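4-alpha-glucanotransferase (Streptococcus agalactiae, PDB 6M6T) is an amylomaltase, also called disproportionating enzyme, a member of the 4-alpha-glucanotransferase family built on a TIM-barrel fold. Local coordinates at residues D296-F301 against I340-L345; I46-T51 against D216-V221; M11-L16 against K42-L47. All coordinates share one frame; numbering follows the deposited sequence.

Contact 1: residues D296-F301 against I340-L345. With AC1 (4,6-dideoxy-4-{[(1S,4R,5S,6S)-4,5,6-trihydroxy-3-(hydroxymethyl)cyclohex-2-en-1-yl]amino}-alpha-D-glucopyranose), chain J; ASO (1,5-anhydro-D-glucitol), chain I.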
loop_
_atom_site.group_PDB
_atom_site.type_symbol
_atom_site.label_atom_id
_atom_site.label_comp_id
_atom_site.label_asym_id
_atom_site.label_seq_id
_atom_site.Cartn_x
_atom_site.Cartn_y
_atom_site.Cartn_z
ATOM N N ASP A 296 -4.939 -6.966 0.702
ATOM C CA ASP A 296 -5.663 -6.451 -0.450
ATOM C C ASP A 296 -6.289 -7.599 -1.224
ATOM O O ASP A 296 -5.791 -8.727 -1.199
ATOM C CB ASP A 296 -4.733 -5.659 -1.373
ATOM C CG ASP A 296 -5.493 -4.940 -2.473
ATOM O OD1 ASP A 296 -6.675 -4.646 -2.243
ATOM O OD2 ASP A 296 -4.949 -4.674 -3.573
ATOM N N HIS A 297 -7.400 -7.303 -1.903
ATOM C CA HIS A 297 -8.027 -8.210 -2.873
ATOM C C HIS A 297 -8.247 -9.607 -2.293
ATOM O O HIS A 297 -7.731 -10.613 -2.785
ATOM C CB HIS A 297 -7.199 -8.291 -4.150
ATOM C CG HIS A 297 -7.909 -8.955 -5.280
ATOM N ND1 HIS A 297 -9.052 -8.435 -5.843
ATOM C CD2 HIS A 297 -7.629 -10.089 -5.969
ATOM C CE1 HIS A 297 -9.449 -9.220 -6.830
ATOM N NE2 HIS A 297 -8.600 -10.228 -6.930
ATOM N N PHE A 298 -9.033 -9.636 -1.219
ATOM C CA PHE A 298 -9.345 -10.874 -0.518
ATOM C C PHE A 298 -10.041 -11.873 -1.436
ATOM O O PHE A 298 -9.912 -13.096 -1.251
ATOM C CB PHE A 298 -10.213 -10.529 0.703
ATOM C CG PHE A 298 -10.116 -11.515 1.823
ATOM C CD1 PHE A 298 -8.933 -11.659 2.535
ATOM C CD2 PHE A 298 -11.211 -12.299 2.160
ATOM C CE1 PHE A 298 -8.842 -12.567 3.563
ATOM C CE2 PHE A 298 -11.137 -13.212 3.180
ATOM C CZ PHE A 298 -9.954 -13.351 3.892
ATOM N N LYS A 299 -10.778 -11.369 -2.430
ATOM C CA LYS A 299 -11.409 -12.236 -3.417
ATOM C C LYS A 299 -10.404 -13.219 -4.007
ATOM O O LYS A 299 -10.717 -14.399 -4.218
ATOM C CB LYS A 299 -12.043 -11.384 -4.522
ATOM C CG LYS A 299 -12.844 -12.182 -5.565
ATOM C CD LYS A 299 -13.705 -13.271 -4.912
ATOM C CE LYS A 299 -14.217 -14.231 -5.925
ATOM N NZ LYS A 299 -14.650 -13.425 -7.072
ATOM N N GLY A 300 -9.178 -12.754 -4.239
ATOM C CA GLY A 300 -8.136 -13.566 -4.837
ATOM C C GLY A 300 -7.758 -14.798 -4.046
ATOM O O GLY A 300 -7.063 -15.665 -4.595
ATOM N N PHE A 301 -8.181 -14.899 -2.781
ATOM C CA PHE A 301 -7.916 -16.104 -2.003
ATOM C C PHE A 301 -9.036 -17.131 -2.104
ATOM O O PHE A 301 -8.845 -18.274 -1.685
ATOM C CB PHE A 301 -7.634 -15.731 -0.542
ATOM C CG PHE A 301 -6.354 -14.982 -0.382
ATOM C CD1 PHE A 301 -5.153 -15.663 -0.252
ATOM C CD2 PHE A 301 -6.334 -13.594 -0.439
ATOM C CE1 PHE A 301 -3.949 -14.977 -0.147
ATOM C CE2 PHE A 301 -5.135 -12.894 -0.327
ATOM C CZ PHE A 301 -3.944 -13.586 -0.179
ATOM N N ILE A 340 -5.774 -8.988 11.307
ATOM C CA ILE A 340 -5.942 -8.788 9.871
ATOM C C ILE A 340 -7.297 -8.150 9.611
ATOM O O ILE A 340 -8.303 -8.515 10.243
ATOM C CB ILE A 340 -5.825 -10.106 9.082
ATOM C CG1 ILE A 340 -4.695 -10.985 9.618
ATOM C CG2 ILE A 340 -5.643 -9.817 7.594
ATOM C CD1 ILE A 340 -3.390 -10.291 9.787
ATOM N N ILE A 341 -7.345 -7.217 8.663
ATOM C CA ILE A 341 -8.606 -6.802 8.071
ATOM C C ILE A 341 -8.575 -7.194 6.609
ATOM O O ILE A 341 -7.523 -7.131 5.958
ATOM C CB ILE A 341 -8.892 -5.302 8.255
ATOM C CG1 ILE A 341 -7.959 -4.462 7.395
ATOM C CG2 ILE A 341 -8.788 -4.915 9.726
ATOM C CD1 ILE A 341 -8.163 -2.972 7.568
ATOM N N ALA A 342 -9.721 -7.649 6.109
ATOM C CA ALA A 342 -9.837 -8.233 4.782
ATOM C C ALA A 342 -10.536 -7.266 3.841
ATOM O O ALA A 342 -11.628 -6.773 4.141
ATOM C CB ALA A 342 -10.607 -9.546 4.848
ATOM N N GLU A 343 -9.912 -7.008 2.703
ATOM C CA GLU A 343 -10.472 -6.125 1.682
ATOM C C GLU A 343 -11.297 -6.985 0.729
ATOM O O GLU A 343 -10.760 -7.597 -0.193
ATOM C CB GLU A 343 -9.347 -5.385 0.958
ATOM C CG GLU A 343 -9.780 -4.130 0.211
ATOM C CD GLU A 343 -10.082 -4.399 -1.266
ATOM O OE1 GLU A 343 -11.255 -4.285 -1.661
ATOM O OE2 GLU A 343 -9.155 -4.717 -2.050
ATOM N N ASN A 344 -12.614 -7.028 0.928
ATOM C CA ASN A 344 -13.419 -7.981 0.167
ATOM C C ASN A 344 -14.382 -7.303 -0.797
ATOM O O ASN A 344 -15.550 -7.688 -0.896
ATOM C CB ASN A 344 -14.183 -8.900 1.119
ATOM C CG ASN A 344 -15.113 -8.145 2.043
ATOM O OD1 ASN A 344 -14.869 -6.993 2.399
ATOM N ND2 ASN A 344 -16.192 -8.798 2.437
ATOM N N LEU A 345 -13.905 -6.303 -1.524
ATOM C CA LEU A 345 -14.749 -5.558 -2.442
ATOM C C LEU A 345 -14.816 -6.255 -3.792
ATOM O O LEU A 345 -13.793 -6.680 -4.332
ATOM C CB LEU A 345 -14.223 -4.137 -2.603
ATOM C CG LEU A 345 -14.541 -3.303 -1.360
ATOM C CD1 LEU A 345 -13.421 -2.322 -1.086
ATOM C CD2 LEU A 345 -15.891 -2.579 -1.514
HETATM C C1 AC1 J . -16.781 -2.497 -8.469
HETATM O O2 AC1 J . -16.516 -3.591 -10.619
HETATM C C2 AC1 J . -15.816 -2.856 -9.600
HETATM C C4A AC1 J . -9.777 -4.462 -5.860
HETATM C C3 AC1 J . -14.746 -3.755 -9.055
HETATM O O3 AC1 J . -13.879 -4.062 -10.140
HETATM C C4 AC1 J . -13.978 -3.040 -7.943
HETATM N N4A AC1 J . -13.004 -3.926 -7.300
HETATM C C5 AC1 J . -14.918 -2.578 -6.850
HETATM O O5 AC1 J . -16.029 -1.798 -7.396
HETATM C C6 AC1 J . -14.091 -1.779 -5.822
HETATM C C1B AC1 J . -11.709 -4.047 -7.983
HETATM C C2B AC1 J . -11.165 -5.385 -7.591
HETATM O O2B AC1 J . -12.188 -6.343 -7.861
HETATM C C3B AC1 J . -10.910 -5.381 -6.105
HETATM O O3B AC1 J . -10.483 -6.665 -5.673
HETATM O O4 AC1 J . -9.565 -4.360 -4.436
HETATM C C5B AC1 J . -9.998 -3.213 -6.463
HETATM C C7B AC1 J . -10.883 -3.028 -7.527
HETATM C C6B AC1 J . -9.176 -2.038 -5.975
HETATM O O6B AC1 J . -8.894 -2.285 -4.596
HETATM C C1 ASO I . -5.329 -4.235 -4.918
HETATM C C2 ASO I . -5.409 -2.702 -5.082
HETATM C C3 ASO I . -5.575 -2.342 -6.568
HETATM C C4 ASO I . -4.375 -2.924 -7.337
HETATM C C5 ASO I . -4.301 -4.410 -7.115
HETATM C C6 ASO I . -2.973 -4.919 -7.673
HETATM O O2 ASO I . -6.482 -2.156 -4.305
HETATM O O3 ASO I . -5.645 -0.883 -6.727
HETATM O O4 ASO I . -4.454 -2.637 -8.755
HETATM O O5 ASO I . -4.226 -4.707 -5.718
HETATM O O6 ASO I . -2.474 -5.981 -6.841
#

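Contact 2: residues I46-T51 against D216-V221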
loop_
_atom_site.group_PDB
_atom_site.type_symbol
_atom_site.label_atom_id
_atom_site.label_comp_id
_atom_site.label_asym_id
_atom_site.label_seq_id
_atom_site.Cartn_x
_atom_site.Cartn_y
_atom_site.Cartn_z
ATOM N N ILE A 46 -1.837 3.504 6.032
ATOM C CA ILE A 46 -0.981 3.877 4.921
ATOM C C ILE A 46 -1.193 2.883 3.772
ATOM O O ILE A 46 -1.904 1.877 3.903
ATOM C CB ILE A 46 0.505 3.947 5.346
ATOM C CG1 ILE A 46 0.920 2.624 5.999
ATOM C CG2 ILE A 46 0.738 5.107 6.322
ATOM C CD1 ILE A 46 2.374 2.280 5.852
ATOM N N LEU A 47 -0.575 3.190 2.623
ATOM C CA LEU A 47 -0.482 2.271 1.486
ATOM C C LEU A 47 0.691 1.327 1.746
ATOM O O LEU A 47 1.254 1.293 2.844
ATOM C CB LEU A 47 -0.383 3.077 0.198
ATOM C CG LEU A 47 -1.581 3.987 -0.101
ATOM C CD1 LEU A 47 -1.766 4.095 -1.601
ATOM C CD2 LEU A 47 -2.881 3.530 0.540
ATOM N N PRO A 48 1.031 0.432 0.814
ATOM C CA PRO A 48 2.199 -0.418 1.062
ATOM C C PRO A 48 3.481 0.390 1.006
ATOM O O PRO A 48 3.596 1.383 0.280
ATOM C CB PRO A 48 2.142 -1.457 -0.063
ATOM C CG PRO A 48 0.770 -1.432 -0.546
ATOM C CD PRO A 48 0.324 -0.019 -0.404
ATOM N N LEU A 49 4.452 -0.040 1.796
ATOM C CA LEU A 49 5.753 0.598 1.818
ATOM C C LEU A 49 6.738 -0.054 0.853
ATOM O O LEU A 49 7.953 0.123 0.991
ATOM C CB LEU A 49 6.295 0.582 3.243
ATOM C CG LEU A 49 5.304 1.212 4.219
ATOM C CD1 LEU A 49 5.948 1.343 5.585
ATOM C CD2 LEU A 49 4.803 2.565 3.676
ATOM N N THR A 50 6.245 -0.802 -0.118
ATOM C CA THR A 50 7.161 -1.522 -0.975
ATOM C C THR A 50 7.695 -0.614 -2.080
ATOM O O THR A 50 7.253 0.529 -2.265
ATOM C CB THR A 50 6.483 -2.749 -1.581
ATOM O OG1 THR A 50 5.211 -2.367 -2.119
ATOM C CG2 THR A 50 6.320 -3.863 -0.523
ATOM N N THR A 51 8.653 -1.164 -2.829
ATOM C CA THR A 51 9.329 -0.446 -3.899
ATOM C C THR A 51 8.413 -0.304 -5.112
ATOM O O THR A 51 7.487 -1.095 -5.311
ATOM C CB THR A 51 10.608 -1.189 -4.282
ATOM O OG1 THR A 51 10.258 -2.497 -4.754
ATOM C CG2 THR A 51 11.543 -1.328 -3.068
ATOM N N ASP A 216 -0.754 -2.148 4.440
ATOM C CA ASP A 216 -1.345 -2.762 3.257
ATOM C C ASP A 216 -0.410 -3.856 2.752
ATOM O O ASP A 216 0.794 -3.620 2.597
ATOM C CB ASP A 216 -1.558 -1.703 2.157
ATOM C CG ASP A 216 -2.959 -1.745 1.521
ATOM O OD1 ASP A 216 -3.514 -2.856 1.339
ATOM O OD2 ASP A 216 -3.497 -0.656 1.184
ATOM N N MET A 217 -0.959 -5.038 2.483
ATOM C CA MET A 217 -0.192 -6.118 1.856
ATOM C C MET A 217 -0.738 -6.421 0.468
ATOM O O MET A 217 -1.834 -7.007 0.346
ATOM C CB MET A 217 -0.215 -7.378 2.716
ATOM C CG MET A 217 0.713 -8.477 2.242
ATOM S SD MET A 217 0.739 -9.841 3.436
ATOM C CE MET A 217 -0.314 -11.047 2.636
ATOM N N PRO A 218 -0.034 -6.043 -0.595
ATOM C CA PRO A 218 -0.503 -6.381 -1.944
ATOM C C PRO A 218 -0.549 -7.886 -2.128
ATOM O O PRO A 218 0.412 -8.590 -1.800
ATOM C CB PRO A 218 0.543 -5.731 -2.856
ATOM C CG PRO A 218 1.748 -5.513 -1.975
ATOM C CD PRO A 218 1.220 -5.266 -0.613
ATOM N N ILE A 219 -1.686 -8.372 -2.653
ATOM C CA ILE A 219 -1.865 -9.806 -2.905
ATOM C C ILE A 219 -0.765 -10.332 -3.813
ATOM O O ILE A 219 -0.179 -11.389 -3.550
ATOM C CB ILE A 219 -3.252 -10.096 -3.507
ATOM C CG1 ILE A 219 -3.332 -11.572 -3.912
ATOM C CG2 ILE A 219 -3.532 -9.193 -4.707
ATOM C CD1 ILE A 219 -4.721 -12.074 -4.346
ATOM N N TYR A 220 -0.460 -9.604 -4.880
ATOM C CA TYR A 220 0.497 -10.032 -5.883
ATOM C C TYR A 220 1.725 -9.127 -5.875
ATOM O O TYR A 220 1.672 -7.955 -5.494
ATOM C CB TYR A 220 -0.122 -10.016 -7.285
ATOM C CG TYR A 220 -1.291 -10.958 -7.531
ATOM C CD1 TYR A 220 -1.182 -12.331 -7.296
ATOM C CD2 TYR A 220 -2.494 -10.479 -8.056
ATOM C CE1 TYR A 220 -2.249 -13.204 -7.552
ATOM C CE2 TYR A 220 -3.565 -11.342 -8.312
ATOM C CZ TYR A 220 -3.437 -12.702 -8.060
ATOM O OH TYR A 220 -4.512 -13.534 -8.303
ATOM N N VAL A 221 2.830 -9.690 -6.342
ATOM C CA VAL A 221 4.023 -8.938 -6.656
ATOM C C VAL A 221 4.067 -8.755 -8.170
ATOM O O VAL A 221 3.244 -9.297 -8.904
ATOM C CB VAL A 221 5.276 -9.648 -6.126
ATOM C CG1 VAL A 221 5.163 -9.828 -4.636
ATOM C CG2 VAL A 221 5.391 -10.996 -6.772
#

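Contact 3: residues M11-L16 against K42-L47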
loop_
_atom_site.group_PDB
_atom_site.type_symbol
_atom_site.label_atom_id
_atom_site.label_comp_id
_atom_site.label_asym_id
_atom_site.label_seq_id
_atom_site.Cartn_x
_atom_site.Cartn_y
_atom_site.Cartn_z
ATOM N N MET A 11 -3.997 8.076 4.969
ATOM C CA MET A 11 -3.027 8.945 4.313
ATOM C C MET A 11 -1.706 8.216 4.128
ATOM O O MET A 11 -1.058 7.824 5.106
ATOM C CB MET A 11 -2.776 10.214 5.103
ATOM C CG MET A 11 -2.645 11.380 4.200
ATOM S SD MET A 11 -1.740 12.696 4.973
ATOM C CE MET A 11 -1.865 13.786 3.590
ATOM N N HIS A 12 -1.273 8.093 2.890
ATOM C CA HIS A 12 -0.011 7.431 2.656
ATOM C C HIS A 12 1.145 8.360 3.002
ATOM O O HIS A 12 1.055 9.585 2.857
ATOM C CB HIS A 12 0.095 6.979 1.202
ATOM C CG HIS A 12 1.166 5.966 0.978
ATOM N ND1 HIS A 12 1.638 5.648 -0.274
ATOM C CD2 HIS A 12 1.863 5.202 1.852
ATOM C CE1 HIS A 12 2.574 4.721 -0.165
ATOM N NE2 HIS A 12 2.734 4.435 1.116
ATOM N N ILE A 13 2.242 7.749 3.455
ATOM C CA ILE A 13 3.496 8.449 3.684
ATOM C C ILE A 13 3.858 9.364 2.520
ATOM O O ILE A 13 4.533 10.373 2.708
ATOM C CB ILE A 13 4.598 7.413 3.945
ATOM C CG1 ILE A 13 4.069 6.315 4.876
ATOM C CG2 ILE A 13 5.859 8.095 4.470
ATOM C CD1 ILE A 13 4.145 6.647 6.309
ATOM N N THR A 14 3.422 9.040 1.301
ATOM C CA THR A 14 3.831 9.895 0.192
ATOM C C THR A 14 3.127 11.246 0.254
ATOM O O THR A 14 3.701 12.256 -0.153
ATOM C CB THR A 14 3.602 9.195 -1.167
ATOM O OG1 THR A 14 2.240 9.317 -1.602
ATOM C CG2 THR A 14 3.963 7.745 -1.076
ATOM N N SER A 15 1.917 11.298 0.806
ATOM C CA SER A 15 1.119 12.521 0.762
ATOM C C SER A 15 1.491 13.534 1.846
ATOM O O SER A 15 1.004 14.672 1.802
ATOM C CB SER A 15 -0.373 12.181 0.863
ATOM O OG SER A 15 -0.705 11.041 0.103
ATOM N N LEU A 16 2.329 13.156 2.810
ATOM C CA LEU A 16 2.867 14.101 3.778
ATOM C C LEU A 16 3.503 15.275 3.035
ATOM O O LEU A 16 3.854 15.137 1.860
ATOM C CB LEU A 16 3.893 13.416 4.681
ATOM C CG LEU A 16 3.429 12.674 5.938
ATOM C CD1 LEU A 16 2.200 11.783 5.702
ATOM C CD2 LEU A 16 4.578 11.836 6.440
ATOM N N LYS A 42 -7.429 6.646 16.464
ATOM C CA LYS A 42 -6.805 5.381 16.829
ATOM C C LYS A 42 -5.857 4.874 15.758
ATOM O O LYS A 42 -4.791 4.346 16.088
ATOM C CB LYS A 42 -7.875 4.316 17.118
ATOM C CG LYS A 42 -7.313 2.965 17.493
ATOM C CD LYS A 42 -7.353 2.722 18.978
ATOM C CE LYS A 42 -6.960 1.290 19.311
ATOM N NZ LYS A 42 -7.780 0.367 18.496
ATOM N N PHE A 43 -6.196 5.074 14.482
ATOM C CA PHE A 43 -5.494 4.396 13.402
ATOM C C PHE A 43 -4.955 5.380 12.377
ATOM O O PHE A 43 -5.589 6.396 12.071
ATOM C CB PHE A 43 -6.416 3.367 12.695
ATOM C CG PHE A 43 -6.859 2.254 13.592
ATOM C CD1 PHE A 43 -5.933 1.405 14.179
ATOM C CD2 PHE A 43 -8.194 2.073 13.879
ATOM C CE1 PHE A 43 -6.341 0.386 15.032
ATOM C CE2 PHE A 43 -8.612 1.057 14.737
ATOM C CZ PHE A 43 -7.688 0.222 15.317
ATOM N N TRP A 44 -3.772 5.047 11.853
ATOM C CA TRP A 44 -3.199 5.628 10.638
ATOM C C TRP A 44 -3.123 4.488 9.632
ATOM O O TRP A 44 -2.371 3.526 9.847
ATOM C CB TRP A 44 -1.802 6.220 10.898
ATOM C CG TRP A 44 -1.222 6.986 9.748
ATOM C CD1 TRP A 44 -1.778 7.144 8.521
ATOM C CD2 TRP A 44 0.016 7.732 9.724
ATOM N NE1 TRP A 44 -0.962 7.919 7.722
ATOM C CE2 TRP A 44 0.135 8.303 8.443
ATOM C CE3 TRP A 44 1.024 7.979 10.663
ATOM C CZ2 TRP A 44 1.214 9.092 8.073
ATOM C CZ3 TRP A 44 2.106 8.745 10.278
ATOM C CH2 TRP A 44 2.192 9.290 8.994
ATOM N N GLN A 45 -3.920 4.559 8.563
ATOM C CA GLN A 45 -3.789 3.608 7.464
ATOM C C GLN A 45 -2.898 4.217 6.386
ATOM O O GLN A 45 -3.175 5.314 5.883
ATOM C CB GLN A 45 -5.144 3.223 6.871
ATOM C CG GLN A 45 -5.060 2.064 5.858
ATOM C CD GLN A 45 -6.406 1.388 5.600
ATOM O OE1 GLN A 45 -7.433 1.729 6.204
ATOM N NE2 GLN A 45 -6.405 0.418 4.702
ATOM N N ILE A 46 -1.837 3.504 6.032
ATOM C CA ILE A 46 -0.981 3.877 4.921
ATOM C C ILE A 46 -1.193 2.883 3.772
ATOM O O ILE A 46 -1.904 1.877 3.903
ATOM C CB ILE A 46 0.505 3.947 5.346
ATOM C CG1 ILE A 46 0.920 2.624 5.999
ATOM C CG2 ILE A 46 0.738 5.107 6.322
ATOM C CD1 ILE A 46 2.374 2.280 5.852
ATOM N N LEU A 47 -0.575 3.190 2.623
ATOM C CA LEU A 47 -0.482 2.271 1.486
ATOM C C LEU A 47 0.691 1.327 1.746
ATOM O O LEU A 47 1.254 1.293 2.844
ATOM C CB LEU A 47 -0.383 3.077 0.198
ATOM C CG LEU A 47 -1.581 3.987 -0.101
ATOM C CD1 LEU A 47 -1.766 4.095 -1.601
ATOM C CD2 LEU A 47 -2.881 3.530 0.540
#

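Contact 1: residues D296-F301 against I340-L345
Asp296 and Glu343 each hold CG anti to the backbone N (chi1 -172° and -161°), which brings their carboxylates together beside the bound sugars. The side chains lie side by side and point the same way, their carboxylate planes 35° apart. Asp296 OD1 stands 2.5 Å from Glu343 OE2. Asp296 OD2 is covalently bonded to ASO C1, at 1.5 Å, so the model fixes this sugar to the protein. Glu343 is bent at chi2, and its OE2 lies close to AC1 O4. The glutamate is held at two points by the backbone of 297-298. His297 N donates to Glu343 OE2 over 3.1 Å, from above the carboxylate plane. Phe298 N donates to Glu343 O over 2.9 Å. Next to these groups, Ala342 CB sits over the centre of the Phe298 ring in a CH-pi contact, 3.5 Å from the centroid. Asp296 lines both glycan pockets; His297, Glu343 and Leu345 line one of them. They lie where the adjacent parallel strands 292-295 and 340-342 of the TIM barrel lead into loops. Leu356 of helix 350-359 touches Phe298, Ala342 and Asn344. Strand 363-366 follows, its Met364 N bonded to Asn344 OD1.

Contact 2: residues I46-T51 against D216-V221
Pro48 and Asp216 meet at the end of two neighbouring parallel strands of the TIM barrel, 43-45 and 212-217, where the chain leaves the sheet for the loops near the ligand. Their CA atoms are 4.8 Å apart. No hydrogen bond joins the two segments, and the contact is made by van der Waals packing. Both segments carry a proline here, Pro48 and Pro218, and neither ring nitrogen has an N-H to offer. The Pro48 ring lies alongside Asp216. Pro48 CG and CD are both 3.6 Å from Asp216 CB, so one ring edge rests on the methylene group. The same ring borders the backbone, with Pro48 CB 3.7 Å from Asp216 O. Further along, Pro218 CD comes to 3.9 Å from Pro48 CG, and the two rings touch at these corners. The backbone of Leu47 also passes close, its C atom 3.8 Å from Asp216 CB. The chi1 of Asp216, -132°, turns the carboxylate away from the proline ring, Asp216 CG staying 4.2 Å from Pro48 CD. The carboxylate is buried but has partners outside the two segments. OD1 forms a salt bridge with Arg294, and OD2 is hydrogen-bonded to the hydroxyl of Tyr59. Tyr59 also packs on Pro48 and belongs to a glycan pocket, as does Ile219, which touches ASO. Asp216 therefore links the barrel wall to a residue that lines this pocket. Among the neighbours, the Met217 side chain starts away from this contact and touches helix 277-289 and strand 292-295. Ile46 and Leu49 pack on helix 182-208, and a backbone hydrogen bond between Ile46 and Ile214 joins the two strands just before the prolines.

Contact 3: residues M11-L16 against K42-L47
Trp44 NE1 donates to Met11 O over 2.6 Å, in the carbonyl plane and on a lone pair. The indole reaches it with CG anti to the backbone N (chi1 -173°). Met11 N in turn donates to Gln45 O over 3.0 Å. Leu47 CB is modelled over one face of the His12 ring, too close to be taken literally, the two side chains crossing at about a right angle. Leu16 CD1 comes at the edge of the indole, near its plane, 3.7 Å from Trp44 CZ2. Ile13 CD1 packs on Ile46 CG2 at 3.7 Å. That CG2 also lies over a face of the Trp44 ring, offset toward its rim. Strands 6-10 and 43-45 are parallel neighbours in the barrel, and helix 27-38 lies between them in the chain, a beta-alpha-beta crossover. The contact joins the loop after the first strand to the second strand. The crossover helix covers the indole, with Phe32, Val33 and Leu36 on Trp44 and Ala29 on Leu16. Further out, Met11 meets Trp472 and Met474, Leu16 O accepts a bond from Arg473, and Gln45 OE1 is bonded to Tyr392 OH.

All three contacts reach the same parallel sheet of the barrel. Contacts 2 and 3 share Ile46 and Leu47, and their centres are about 13 Å apart. They also touch through Leu49 CD2, 3.8 Å from His12 NE2. Contacts 1 and 2 are likewise about 13 Å apart between centres. They are joined by a probable hydrogen bond from Asp296 N to Met217 O, 3.1 Å, and by Ile219 packing on the 296-301 loop. Contacts 1 and 3 do not touch, with centres about 19 Å apart. Contact 1 holds ASO directly. The side chain of Pro218 in contact 2 is about 5 Å from ASO, and that of Leu47 about 8 Å.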